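Local coordinates for protein pilin (Streptococcus pyogenes serotype M1, PDB 3GLD) that forms the backbone of the pilus, its subunits stacking and joining through intermolecular isopeptide bonds into fibres required for adhesion, bacterial aggregation and biofilm formation, at residues 125-130 with 136-141; 49-52 with 56-59; 68-73 with 79-84; 107-110 with 114-117. The protein carries 2 engineered substitutions. All blocks are in the same frame, centred on the assembly; numbering follows the deposited sequence.

All four contacts lie within the Spy0128-like isopeptide-containing domain, and along the chain they follow each other in the order interaction 2, 3, 4 and 1. They fall into two pairs. Interactions 1 and 2 have centres about 15 Å apart and lie about 37 Å from the centre of the chain; interactions 3 and 4, also about 15 Å apart, lie about 10 to 11 Å from it. Between the pairs the centres are about 30 to 33 Å apart. Interactions 1, 2 and 3 all reach one mixed sheet, which includes strands 37-45 and 96-104. Thus a surface loop and a hairpin lie toward one end of the molecule, while the other pair lies nearer K23, N155 and the second (DUF7601) domain.

Interaction 1: residues 125-130 with 136-141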
loop_
_atom_site.group_PDB
_atom_site.type_symbol
_atom_site.label_atom_id
_atom_site.label_comp_id
_atom_site.label_asym_id
_atom_site.label_seq_id
_atom_site.Cartn_x
_atom_site.Cartn_y
_atom_site.Cartn_z
ATOM N N HIS A 125 -28.291 12.118 -13.837
ATOM C CA HIS A 125 -29.512 12.262 -14.619
ATOM C C HIS A 125 -30.710 12.554 -13.718
ATOM O O HIS A 125 -31.184 11.687 -12.970
ATOM C CB HIS A 125 -29.727 11.031 -15.503
ATOM C CG HIS A 125 -28.776 10.973 -16.652
ATOM N ND1 HIS A 125 -27.433 10.706 -16.490
ATOM C CD2 HIS A 125 -28.957 11.196 -17.972
ATOM C CE1 HIS A 125 -26.833 10.737 -17.665
ATOM N NE2 HIS A 125 -27.738 11.039 -18.583
ATOM N N VAL A 126 -31.137 13.812 -13.755
ATOM C CA VAL A 126 -32.266 14.278 -12.973
ATOM C C VAL A 126 -33.500 14.294 -13.887
ATOM O O VAL A 126 -33.558 15.043 -14.857
ATOM C CB VAL A 126 -31.964 15.659 -12.351
ATOM C CG1 VAL A 126 -33.141 16.167 -11.507
ATOM C CG2 VAL A 126 -30.687 15.579 -11.482
ATOM N N LEU A 127 -34.452 13.410 -13.613
ATOM C CA LEU A 127 -35.676 13.303 -14.426
ATOM C C LEU A 127 -36.857 13.795 -13.630
ATOM O O LEU A 127 -36.789 13.814 -12.394
ATOM C CB LEU A 127 -35.924 11.853 -14.847
ATOM C CG LEU A 127 -35.168 11.224 -16.019
ATOM C CD1 LEU A 127 -33.689 11.605 -16.073
ATOM C CD2 LEU A 127 -35.328 9.716 -15.920
ATOM N N TRP A 128 -37.923 14.223 -14.325
ATOM C CA TRP A 128 -39.184 14.526 -13.651
ATOM C C TRP A 128 -39.754 13.210 -13.173
ATOM O O TRP A 128 -39.831 12.251 -13.946
ATOM C CB TRP A 128 -40.197 15.207 -14.594
ATOM C CG TRP A 128 -41.446 15.603 -13.876
ATOM C CD1 TRP A 128 -42.636 14.929 -13.862
ATOM C CD2 TRP A 128 -41.614 16.741 -13.028
ATOM N NE1 TRP A 128 -43.551 15.602 -13.077
ATOM C CE2 TRP A 128 -42.943 16.710 -12.542
ATOM C CE3 TRP A 128 -40.771 17.792 -12.632
ATOM C CZ2 TRP A 128 -43.458 17.700 -11.696
ATOM C CZ3 TRP A 128 -41.282 18.780 -11.783
ATOM C CH2 TRP A 128 -42.618 18.715 -11.318
ATOM N N ASN A 129 -40.109 13.140 -11.900
ATOM C CA ASN A 129 -40.623 11.875 -11.358
ATOM C C ASN A 129 -42.128 11.974 -11.325
ATOM O O ASN A 129 -42.679 12.843 -10.644
ATOM C CB ASN A 129 -40.056 11.536 -9.967
ATOM C CG ASN A 129 -40.485 10.144 -9.480
ATOM O OD1 ASN A 129 -41.577 9.973 -8.926
ATOM N ND2 ASN A 129 -39.627 9.140 -9.707
ATOM N N GLU A 130 -42.777 11.084 -12.074
ATOM C CA GLU A 130 -44.216 11.160 -12.271
ATOM C C GLU A 130 -44.984 11.084 -10.954
ATOM O O GLU A 130 -45.835 11.935 -10.693
ATOM C CB GLU A 130 -44.704 10.111 -13.279
ATOM C CG GLU A 130 -45.922 10.590 -14.098
ATOM C CD GLU A 130 -45.742 12.003 -14.662
ATOM O OE1 GLU A 130 -45.002 12.166 -15.670
ATOM O OE2 GLU A 130 -46.345 12.949 -14.092
ATOM N N VAL A 136 -36.069 14.443 -9.817
ATOM C CA VAL A 136 -35.433 13.483 -8.917
ATOM C C VAL A 136 -34.165 12.946 -9.578
ATOM O O VAL A 136 -34.196 12.539 -10.739
ATOM C CB VAL A 136 -36.401 12.317 -8.584
ATOM C CG1 VAL A 136 -35.654 11.133 -8.000
ATOM C CG2 VAL A 136 -37.501 12.783 -7.629
ATOM N N ALA A 137 -33.058 12.973 -8.834
ATOM C CA ALA A 137 -31.799 12.329 -9.242
ATOM C C ALA A 137 -32.064 10.838 -9.398
ATOM O O ALA A 137 -32.212 10.121 -8.409
ATOM C CB ALA A 137 -30.708 12.583 -8.196
ATOM N N THR A 138 -32.115 10.382 -10.647
ATOM C CA THR A 138 -32.693 9.076 -10.995
ATOM C C THR A 138 -31.678 7.992 -11.354
ATOM O O THR A 138 -31.849 6.835 -10.983
ATOM C CB THR A 138 -33.728 9.260 -12.130
ATOM O OG1 THR A 138 -34.715 10.182 -11.669
ATOM C CG2 THR A 138 -34.400 7.944 -12.507
ATOM N N TYR A 139 -30.651 8.366 -12.101
ATOM C CA TYR A 139 -29.506 7.497 -12.291
ATOM C C TYR A 139 -28.226 8.295 -12.467
ATOM O O TYR A 139 -28.261 9.478 -12.842
ATOM C CB TYR A 139 -29.716 6.450 -13.400
ATOM C CG TYR A 139 -29.899 6.976 -14.796
ATOM C CD1 TYR A 139 -31.159 7.392 -15.263
ATOM C CD2 TYR A 139 -28.819 7.031 -15.670
ATOM C CE1 TYR A 139 -31.320 7.859 -16.571
ATOM C CE2 TYR A 139 -28.966 7.492 -16.971
ATOM C CZ TYR A 139 -30.213 7.903 -17.418
ATOM O OH TYR A 139 -30.326 8.359 -18.706
ATOM N N ILE A 140 -27.103 7.652 -12.145
ATOM C CA ILE A 140 -25.806 8.298 -12.206
ATOM C C ILE A 140 -24.882 7.465 -13.064
ATOM O O ILE A 140 -24.791 6.249 -12.890
ATOM C CB ILE A 140 -25.192 8.510 -10.799
ATOM C CG1 ILE A 140 -26.162 9.302 -9.911
ATOM C CG2 ILE A 140 -23.839 9.256 -10.916
ATOM C CD1 ILE A 140 -25.753 9.468 -8.472
ATOM N N VAL A 141 -24.225 8.111 -14.018
ATOM C CA VAL A 141 -23.220 7.421 -14.811
ATOM C C VAL A 141 -21.872 8.113 -14.704
ATOM O O VAL A 141 -21.781 9.345 -14.650
ATOM C CB VAL A 141 -23.586 7.310 -16.303
ATOM C CG1 VAL A 141 -22.885 6.097 -16.894
ATOM C CG2 VAL A 141 -25.072 7.161 -16.499
#
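The carbonyl oxygen of V136 is gripped from opposite faces of its plane. L127 N reaches V136 O across the strands at 3.0 Å, while T138 OG1 folds back along its own strand to within 2.6 Å of V136 O. The L127 pairing is completed by V136 N, which gives L127 O a nearly straight bond of 2.7 Å. At H125 the register shifts by one residue: T138 N binds H125 O at 2.8 Å, Y139 N adds a weak bond to the same oxygen, and H125 N returns to Y139 O at 2.8 Å. With T138 and Y139 both facing H125, this is a classic beta bulge in the hairpin of strands 119-129 and 134-144. Y139 places CG between its backbone N and carbonyl carbon (chi1 64°), laying its ring over the imidazole of H125 in an offset stack with planes 10° apart. H125 CB sits over the centre of the phenol ring, a CH-pi contact. T138 suits its place because its hydroxyl binds V136 O while its methyl packs on L127; the two side chains cross at about a right angle, T138 CG2 4.0 Å from L127 CD2. On the face opposite H125 and Y139, compact V126 and A137 pack together against F92.

Interaction 2: residues 49-52 with 56-59; sequences VNED and FKGV
E51 reaches from the loop 49-52 to the backbone of K57, and its side chain makes the one hydrogen bond across the contact. CB sets out toward segment 56-59, and E51 CG, anti to the carbonyl carbon (chi1 -78°), comes to 3.9 Å from K57 N. Beyond CG the chain stays extended, bringing E51 CD to 3.9 Å from K57 CG. At the tip OE2 accepts from the backbone, with 2.9 Å between E51 OE2 and K57 N in an almost straight bond (N-H...O 169°). The donor approaches on the anti side of OE2, 27° out of the carboxylate plane; E51 OE2 also lies 3.6 Å from F56 CA. A long acid suits this place, because a carboxylate can span the gap between the loop and the strand. The side chains of E51 and K57 cross at about a right angle. Their charged ends, E51 OE1 and K57 NZ, are 4.9 Å apart, not in contact, and may attract weakly at that range. The aliphatic part of K57 has a second neighbour in V49, whose CB lies 4.2 Å from K57 CG. One residue on from E51, D52 O rests over one face of the F56 ring. In the modelled conformer D52 OD1 accepts from N54 N and K55 N, consistent with an Asx turn leading into strand 55-57, the short strand running parallel to strand 96-104.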
loop_
_atom_site.group_PDB
_atom_site.type_symbol
_atom_site.label_atom_id
_atom_site.label_comp_id
_atom_site.label_asym_id
_atom_site.label_seq_id
_atom_site.Cartn_x
_atom_site.Cartn_y
_atom_site.Cartn_z
ATOM N N VAL A 49 -18.551 22.598 -18.395
ATOM C CA VAL A 49 -19.801 22.303 -19.101
ATOM C C VAL A 49 -20.313 23.495 -19.894
ATOM O O VAL A 49 -20.370 24.621 -19.384
ATOM C CB VAL A 49 -20.927 21.843 -18.140
ATOM C CG1 VAL A 49 -22.159 21.395 -18.924
ATOM C CG2 VAL A 49 -20.445 20.727 -17.281
ATOM N N ASN A 50 -20.691 23.230 -21.142
ATOM C CA ASN A 50 -21.443 24.196 -21.932
ATOM C C ASN A 50 -22.894 24.100 -21.481
ATOM O O ASN A 50 -23.583 23.107 -21.756
ATOM C CB ASN A 50 -21.309 23.904 -23.432
ATOM C CG ASN A 50 -21.066 25.155 -24.251
ATOM O OD1 ASN A 50 -20.117 25.221 -25.042
ATOM N ND2 ASN A 50 -21.917 26.165 -24.064
ATOM N N GLU A 51 -23.344 25.117 -20.755
ATOM C CA GLU A 51 -24.678 25.089 -20.193
ATOM C C GLU A 51 -25.762 25.538 -21.164
ATOM O O GLU A 51 -25.710 26.629 -21.757
ATOM C CB GLU A 51 -24.762 25.900 -18.902
ATOM C CG GLU A 51 -24.189 25.185 -17.676
ATOM C CD GLU A 51 -24.615 25.838 -16.370
ATOM O OE1 GLU A 51 -24.591 27.089 -16.299
ATOM O OE2 GLU A 51 -24.965 25.108 -15.412
ATOM N N ASP A 52 -26.709 24.633 -21.343
ATOM C CA ASP A 52 -27.986 24.907 -21.967
ATOM C C ASP A 52 -29.065 24.441 -20.984
ATOM O O ASP A 52 -28.761 24.094 -19.820
ATOM C CB ASP A 52 -28.097 24.186 -23.322
ATOM C CG ASP A 52 -27.460 22.797 -23.317
ATOM O OD1 ASP A 52 -27.262 22.216 -22.236
ATOM O OD2 ASP A 52 -27.166 22.277 -24.411
ATOM N N PHE A 56 -25.973 20.763 -17.239
ATOM C CA PHE A 56 -25.773 21.720 -16.156
ATOM C C PHE A 56 -24.467 21.444 -15.435
ATOM O O PHE A 56 -24.032 20.297 -15.351
ATOM C CB PHE A 56 -26.915 21.620 -15.134
ATOM C CG PHE A 56 -28.269 22.025 -15.678
ATOM C CD1 PHE A 56 -28.753 23.326 -15.490
ATOM C CD2 PHE A 56 -29.064 21.105 -16.360
ATOM C CE1 PHE A 56 -30.012 23.706 -15.992
ATOM C CE2 PHE A 56 -30.334 21.482 -16.872
ATOM C CZ PHE A 56 -30.798 22.780 -16.689
ATOM N N LYS A 57 -23.853 22.495 -14.902
ATOM C CA LYS A 57 -22.769 22.323 -13.948
ATOM C C LYS A 57 -23.371 21.665 -12.713
ATOM O O LYS A 57 -24.481 22.006 -12.319
ATOM C CB LYS A 57 -22.150 23.669 -13.582
ATOM C CG LYS A 57 -21.369 24.303 -14.729
ATOM C CD LYS A 57 -20.832 25.695 -14.371
ATOM C CE LYS A 57 -20.269 26.408 -15.616
ATOM N NZ LYS A 57 -19.828 27.808 -15.318
ATOM N N GLY A 58 -22.652 20.710 -12.118
ATOM C CA GLY A 58 -23.161 20.006 -10.950
ATOM C C GLY A 58 -23.485 20.947 -9.803
ATOM O O GLY A 58 -22.896 22.019 -9.690
ATOM N N VAL A 59 -24.441 20.568 -8.958
ATOM C CA VAL A 59 -24.715 21.353 -7.746
ATOM C C VAL A 59 -23.814 20.760 -6.642
ATOM O O VAL A 59 -23.852 19.556 -6.400
ATOM C CB VAL A 59 -26.206 21.276 -7.318
ATOM C CG1 VAL A 59 -26.454 22.100 -6.048
ATOM C CG2 VAL A 59 -27.147 21.750 -8.451
#

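Interaction 3: residues 68-73 with 79-84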
loop_
_atom_site.group_PDB
_atom_site.type_symbol
_atom_site.label_atom_id
_atom_site.label_comp_id
_atom_site.label_asym_id
_atom_site.label_seq_id
_atom_site.Cartn_x
_atom_site.Cartn_y
_atom_site.Cartn_z
ATOM N N VAL A 68 -12.219 5.701 2.288
ATOM C CA VAL A 68 -12.102 4.307 2.685
ATOM C C VAL A 68 -10.947 4.243 3.693
ATOM O O VAL A 68 -10.151 5.190 3.799
ATOM C CB VAL A 68 -11.813 3.388 1.486
ATOM C CG1 VAL A 68 -13.005 3.355 0.516
ATOM C CG2 VAL A 68 -10.518 3.819 0.762
ATOM N N THR A 69 -10.876 3.149 4.439
ATOM C CA THR A 69 -9.884 2.977 5.494
ATOM C C THR A 69 -9.297 1.580 5.393
ATOM O O THR A 69 -10.031 0.599 5.225
ATOM C CB THR A 69 -10.490 3.182 6.901
ATOM O OG1 THR A 69 -10.763 4.568 7.100
ATOM C CG2 THR A 69 -9.518 2.742 8.001
ATOM N N TYR A 70 -7.969 1.515 5.464
ATOM C CA TYR A 70 -7.239 0.254 5.515
ATOM C C TYR A 70 -6.594 0.111 6.896
ATOM O O TYR A 70 -6.281 1.112 7.548
ATOM C CB TYR A 70 -6.179 0.218 4.401
ATOM C CG TYR A 70 -6.757 -0.041 3.027
ATOM C CD1 TYR A 70 -6.856 -1.334 2.532
ATOM C CD2 TYR A 70 -7.232 1.007 2.238
ATOM C CE1 TYR A 70 -7.385 -1.587 1.293
ATOM C CE2 TYR A 70 -7.780 0.763 0.973
ATOM C CZ TYR A 70 -7.848 -0.543 0.518
ATOM O OH TYR A 70 -8.376 -0.826 -0.716
ATOM N N THR A 71 -6.425 -1.127 7.355
ATOM C CA THR A 71 -5.654 -1.409 8.589
ATOM C C THR A 71 -4.758 -2.610 8.394
ATOM O O THR A 71 -4.909 -3.358 7.430
ATOM C CB THR A 71 -6.534 -1.743 9.837
ATOM O OG1 THR A 71 -7.521 -2.717 9.479
ATOM C CG2 THR A 71 -7.170 -0.514 10.447
ATOM N N ASN A 72 -3.840 -2.823 9.338
ATOM C CA ASN A 72 -2.943 -3.992 9.278
ATOM C C ASN A 72 -3.731 -5.300 9.129
ATOM O O ASN A 72 -3.306 -6.208 8.410
ATOM C CB ASN A 72 -2.016 -4.049 10.511
ATOM C CG ASN A 72 -1.068 -2.839 10.615
ATOM O OD1 ASN A 72 -0.640 -2.492 11.710
ATOM N ND2 ASN A 72 -0.746 -2.199 9.480
ATOM N N SER A 73 -4.891 -5.378 9.792
ATOM C CA SER A 73 -5.705 -6.606 9.808
ATOM C C SER A 73 -6.354 -6.961 8.463
ATOM O O SER A 73 -6.855 -8.073 8.280
ATOM C CB SER A 73 -6.748 -6.567 10.951
ATOM O OG SER A 73 -7.716 -5.546 10.716
ATOM N N ASN A 79 -8.675 -6.690 -0.081
ATOM C CA ASN A 79 -8.200 -5.302 -0.155
ATOM C C ASN A 79 -9.042 -4.408 -1.097
ATOM O O ASN A 79 -8.538 -3.465 -1.720
ATOM C CB ASN A 79 -6.696 -5.267 -0.465
ATOM C CG ASN A 79 -5.876 -5.989 0.610
ATOM O OD1 ASN A 79 -6.214 -5.928 1.797
ATOM N ND2 ASN A 79 -4.818 -6.690 0.198
ATOM N N THR A 80 -10.328 -4.741 -1.187
ATOM C CA THR A 80 -11.312 -3.973 -1.937
ATOM C C THR A 80 -12.203 -3.287 -0.914
ATOM O O THR A 80 -12.772 -3.958 -0.057
ATOM C CB THR A 80 -12.166 -4.886 -2.845
ATOM O OG1 THR A 80 -11.328 -5.454 -3.864
ATOM C CG2 THR A 80 -13.290 -4.084 -3.522
ATOM N N LYS A 81 -12.276 -1.959 -0.983
ATOM C CA LYS A 81 -13.110 -1.146 -0.086
ATOM C C LYS A 81 -14.088 -0.288 -0.906
ATOM O O LYS A 81 -13.806 0.065 -2.059
ATOM C CB LYS A 81 -12.242 -0.202 0.753
ATOM C CG LYS A 81 -11.127 -0.861 1.534
ATOM C CD LYS A 81 -11.637 -1.519 2.806
ATOM C CE LYS A 81 -10.473 -2.153 3.575
ATOM N NZ LYS A 81 -10.961 -2.759 4.814
ATOM N N THR A 82 -15.222 0.067 -0.308
ATOM C CA THR A 82 -16.169 0.946 -1.000
ATOM C C THR A 82 -16.562 2.116 -0.112
ATOM O O THR A 82 -16.492 2.021 1.104
ATOM C CB THR A 82 -17.432 0.202 -1.491
ATOM O OG1 THR A 82 -18.082 -0.376 -0.367
ATOM C CG2 THR A 82 -17.073 -0.910 -2.465
ATOM N N ALA A 83 -16.935 3.222 -0.751
ATOM C CA ALA A 83 -17.444 4.414 -0.081
ATOM C C ALA A 83 -18.547 5.005 -0.959
ATOM O O ALA A 83 -18.699 4.595 -2.104
ATOM C CB ALA A 83 -16.315 5.425 0.108
ATOM N N GLU A 84 -19.312 5.953 -0.430
ATOM C CA GLU A 84 -20.408 6.551 -1.200
ATOM C C GLU A 84 -20.388 8.071 -1.207
ATOM O O GLU A 84 -20.042 8.685 -0.209
ATOM C CB GLU A 84 -21.760 6.074 -0.655
ATOM C CG GLU A 84 -22.351 4.946 -1.459
ATOM C CD GLU A 84 -23.580 4.335 -0.801
ATOM O OE1 GLU A 84 -23.829 4.610 0.402
ATOM O OE2 GLU A 84 -24.296 3.582 -1.497
#
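Y70 and K81 slide past each other in opposite directions, the lysine chain lying over one face of the phenol ring. K81 CG makes the CH-pi contact, 3.4 Å from Y70 CZ, and a bend at chi2 (-79°) then carries the chain across the ring toward its rim, where K81 CE comes 3.2 Å from T69 O. The ammonium group goes beyond the ring to a salt bridge with D74, which also receives a hydrogen bond from T71 N; its attraction to the Y70 ring is long and at most weak. Lysine suits this place because its methylenes can cover the aromatic face while its charge finds an acid. N79 O lies at the edge of the ring, near its plane, and accepts from Y70 OH at 2.8 Å, the donor 56° out of the carbonyl plane. N79 has a left-handed backbone conformation, which asparagine tolerates well. Segments 68-70 and 80-84 run roughly antiparallel (152°), their axes approaching to 6.9 Å, yet they belong to different sheets: strand 65-70 pairs with strand 37-45, and strand 80-86 with strand 18-27. Side chains therefore join them where the two sheets of this all-beta domain come together. Farther along, V68 CG1 lies against K81 CB, at 3.6 Å, and A83 CB, at 3.9 Å. The branched valine and small alanine let the strands come close there, and V68 also packs on F39 and F41. K23, the lysine that forms the domain's isopeptide cross-link in the natural protein, touches both V68 and Y70.

Interaction 4: residues 107-110 with 114-117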
loop_
_atom_site.group_PDB
_atom_site.type_symbol
_atom_site.label_atom_id
_atom_site.label_comp_id
_atom_site.label_asym_id
_atom_site.label_seq_id
_atom_site.Cartn_x
_atom_site.Cartn_y
_atom_site.Cartn_z
ATOM N N ILE A 107 -2.747 13.886 -0.613
ATOM C CA ILE A 107 -2.173 14.954 0.212
ATOM C C ILE A 107 -1.258 14.430 1.325
ATOM O O ILE A 107 -0.109 14.871 1.440
ATOM C CB ILE A 107 -3.282 15.917 0.782
ATOM C CG1 ILE A 107 -2.689 16.912 1.797
ATOM C CG2 ILE A 107 -4.481 15.125 1.360
ATOM C CD1 ILE A 107 -3.522 18.173 2.002
ATOM N N ASP A 108 -1.765 13.507 2.144
ATOM C CA ASP A 108 -0.942 12.857 3.168
ATOM C C ASP A 108 -0.474 11.519 2.584
ATOM O O ASP A 108 -1.062 10.467 2.869
ATOM C CB ASP A 108 -1.728 12.664 4.478
ATOM C CG ASP A 108 -2.426 13.948 4.953
ATOM O OD1 ASP A 108 -1.773 15.025 5.022
ATOM O OD2 ASP A 108 -3.641 13.871 5.273
ATOM N N LYS A 109 0.555 11.585 1.737
ATOM C CA LYS A 109 1.019 10.443 0.950
ATOM C C LYS A 109 1.585 9.341 1.845
ATOM O O LYS A 109 2.463 9.592 2.666
ATOM C CB LYS A 109 2.065 10.885 -0.078
ATOM C CG LYS A 109 1.520 11.804 -1.178
ATOM C CD LYS A 109 2.637 12.479 -1.986
ATOM C CE LYS A 109 3.007 11.669 -3.228
ATOM N NZ LYS A 109 4.349 12.077 -3.771
ATOM N N VAL A 110 1.051 8.137 1.688
ATOM C CA VAL A 110 1.470 6.967 2.460
ATOM C C VAL A 110 2.724 6.410 1.795
ATOM O O VAL A 110 2.730 6.184 0.581
ATOM C CB VAL A 110 0.359 5.894 2.451
ATOM C CG1 VAL A 110 0.740 4.650 3.262
ATOM C CG2 VAL A 110 -0.964 6.500 2.922
ATOM N N SER A 114 1.753 4.431 -4.702
ATOM C CA SER A 114 1.598 5.192 -5.930
ATOM C C SER A 114 0.110 5.428 -6.151
ATOM O O SER A 114 -0.674 4.474 -6.197
ATOM C CB SER A 114 2.155 4.403 -7.107
ATOM O OG SER A 114 3.547 4.186 -6.951
ATOM N N TYR A 115 -0.265 6.696 -6.298
ATOM C CA TYR A 115 -1.662 7.087 -6.332
ATOM C C TYR A 115 -2.286 7.052 -7.720
ATOM O O TYR A 115 -1.661 7.463 -8.710
ATOM C CB TYR A 115 -1.825 8.464 -5.681
ATOM C CG TYR A 115 -1.739 8.380 -4.174
ATOM C CD1 TYR A 115 -2.893 8.244 -3.397
ATOM C CD2 TYR A 115 -0.502 8.393 -3.526
ATOM C CE1 TYR A 115 -2.813 8.154 -2.013
ATOM C CE2 TYR A 115 -0.409 8.296 -2.148
ATOM C CZ TYR A 115 -1.562 8.170 -1.396
ATOM O OH TYR A 115 -1.455 8.077 -0.034
ATOM N N ASP A 116 -3.515 6.546 -7.787
ATOM C CA ASP A 116 -4.302 6.586 -9.020
ATOM C C ASP A 116 -4.601 8.029 -9.412
ATOM O O ASP A 116 -5.170 8.800 -8.630
ATOM C CB ASP A 116 -5.598 5.790 -8.864
ATOM C CG ASP A 116 -6.257 5.478 -10.202
ATOM O OD1 ASP A 116 -6.009 6.223 -11.174
ATOM O OD2 ASP A 116 -7.007 4.482 -10.283
ATOM N N THR A 117 -4.206 8.394 -10.626
ATOM C CA THR A 117 -4.402 9.754 -11.121
ATOM C C THR A 117 -5.713 9.912 -11.898
ATOM O O THR A 117 -6.048 11.019 -12.339
ATOM C CB THR A 117 -3.207 10.251 -11.986
ATOM O OG1 THR A 117 -2.958 9.319 -13.053
ATOM C CG2 THR A 117 -1.939 10.397 -11.124
#
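Y115 holds CG anti to its carbonyl carbon (chi1 -76°), which points the arm and its hydroxyl at the backbone of K109 and V110; chi2 (-93°) only sets the plane of the ring. In V110, chi1 of -179° leaves CG2 beside the backbone N, so the amide and this methyl meet the phenol oxygen together. V110 N, at the edge of the ring and near its plane, donates to Y115 OH at 3.0 Å in a bond of 165°, and V110 CG2 packs 3.4 Å from Y115 OH. Tyrosine suits the place because a long, rigid side chain with an acceptor at its end can span two chain segments whose nearest CA atoms are more than 8 Å apart. K109 meets the phenol through its backbone and the start of its side chain: K109 CA lies 3.6 Å from Y115 OH and K109 CG 4.1 Å from Y115 CE2, before the amine leads away. Both segments belong to the long connection between strands 96-104 and 119-129, so the ring ties one part of this excursion to another. In 107-110, a weak bond from K109 N to I107 O fits an inverse gamma turn centred on D108. V110 is buried, its side chain touching P35 and Y190, the latter in the second (DUF7601) domain. In 114-117, Y115 touches N155, the asparagine that forms the isopeptide cross-link in the natural protein and whose OD1 accepts from D116 N. The Y115 side chain also lies about 6 Å from that of A104, an engineered alanine at the site whose natural residue autocatalyses formation of this cross-link.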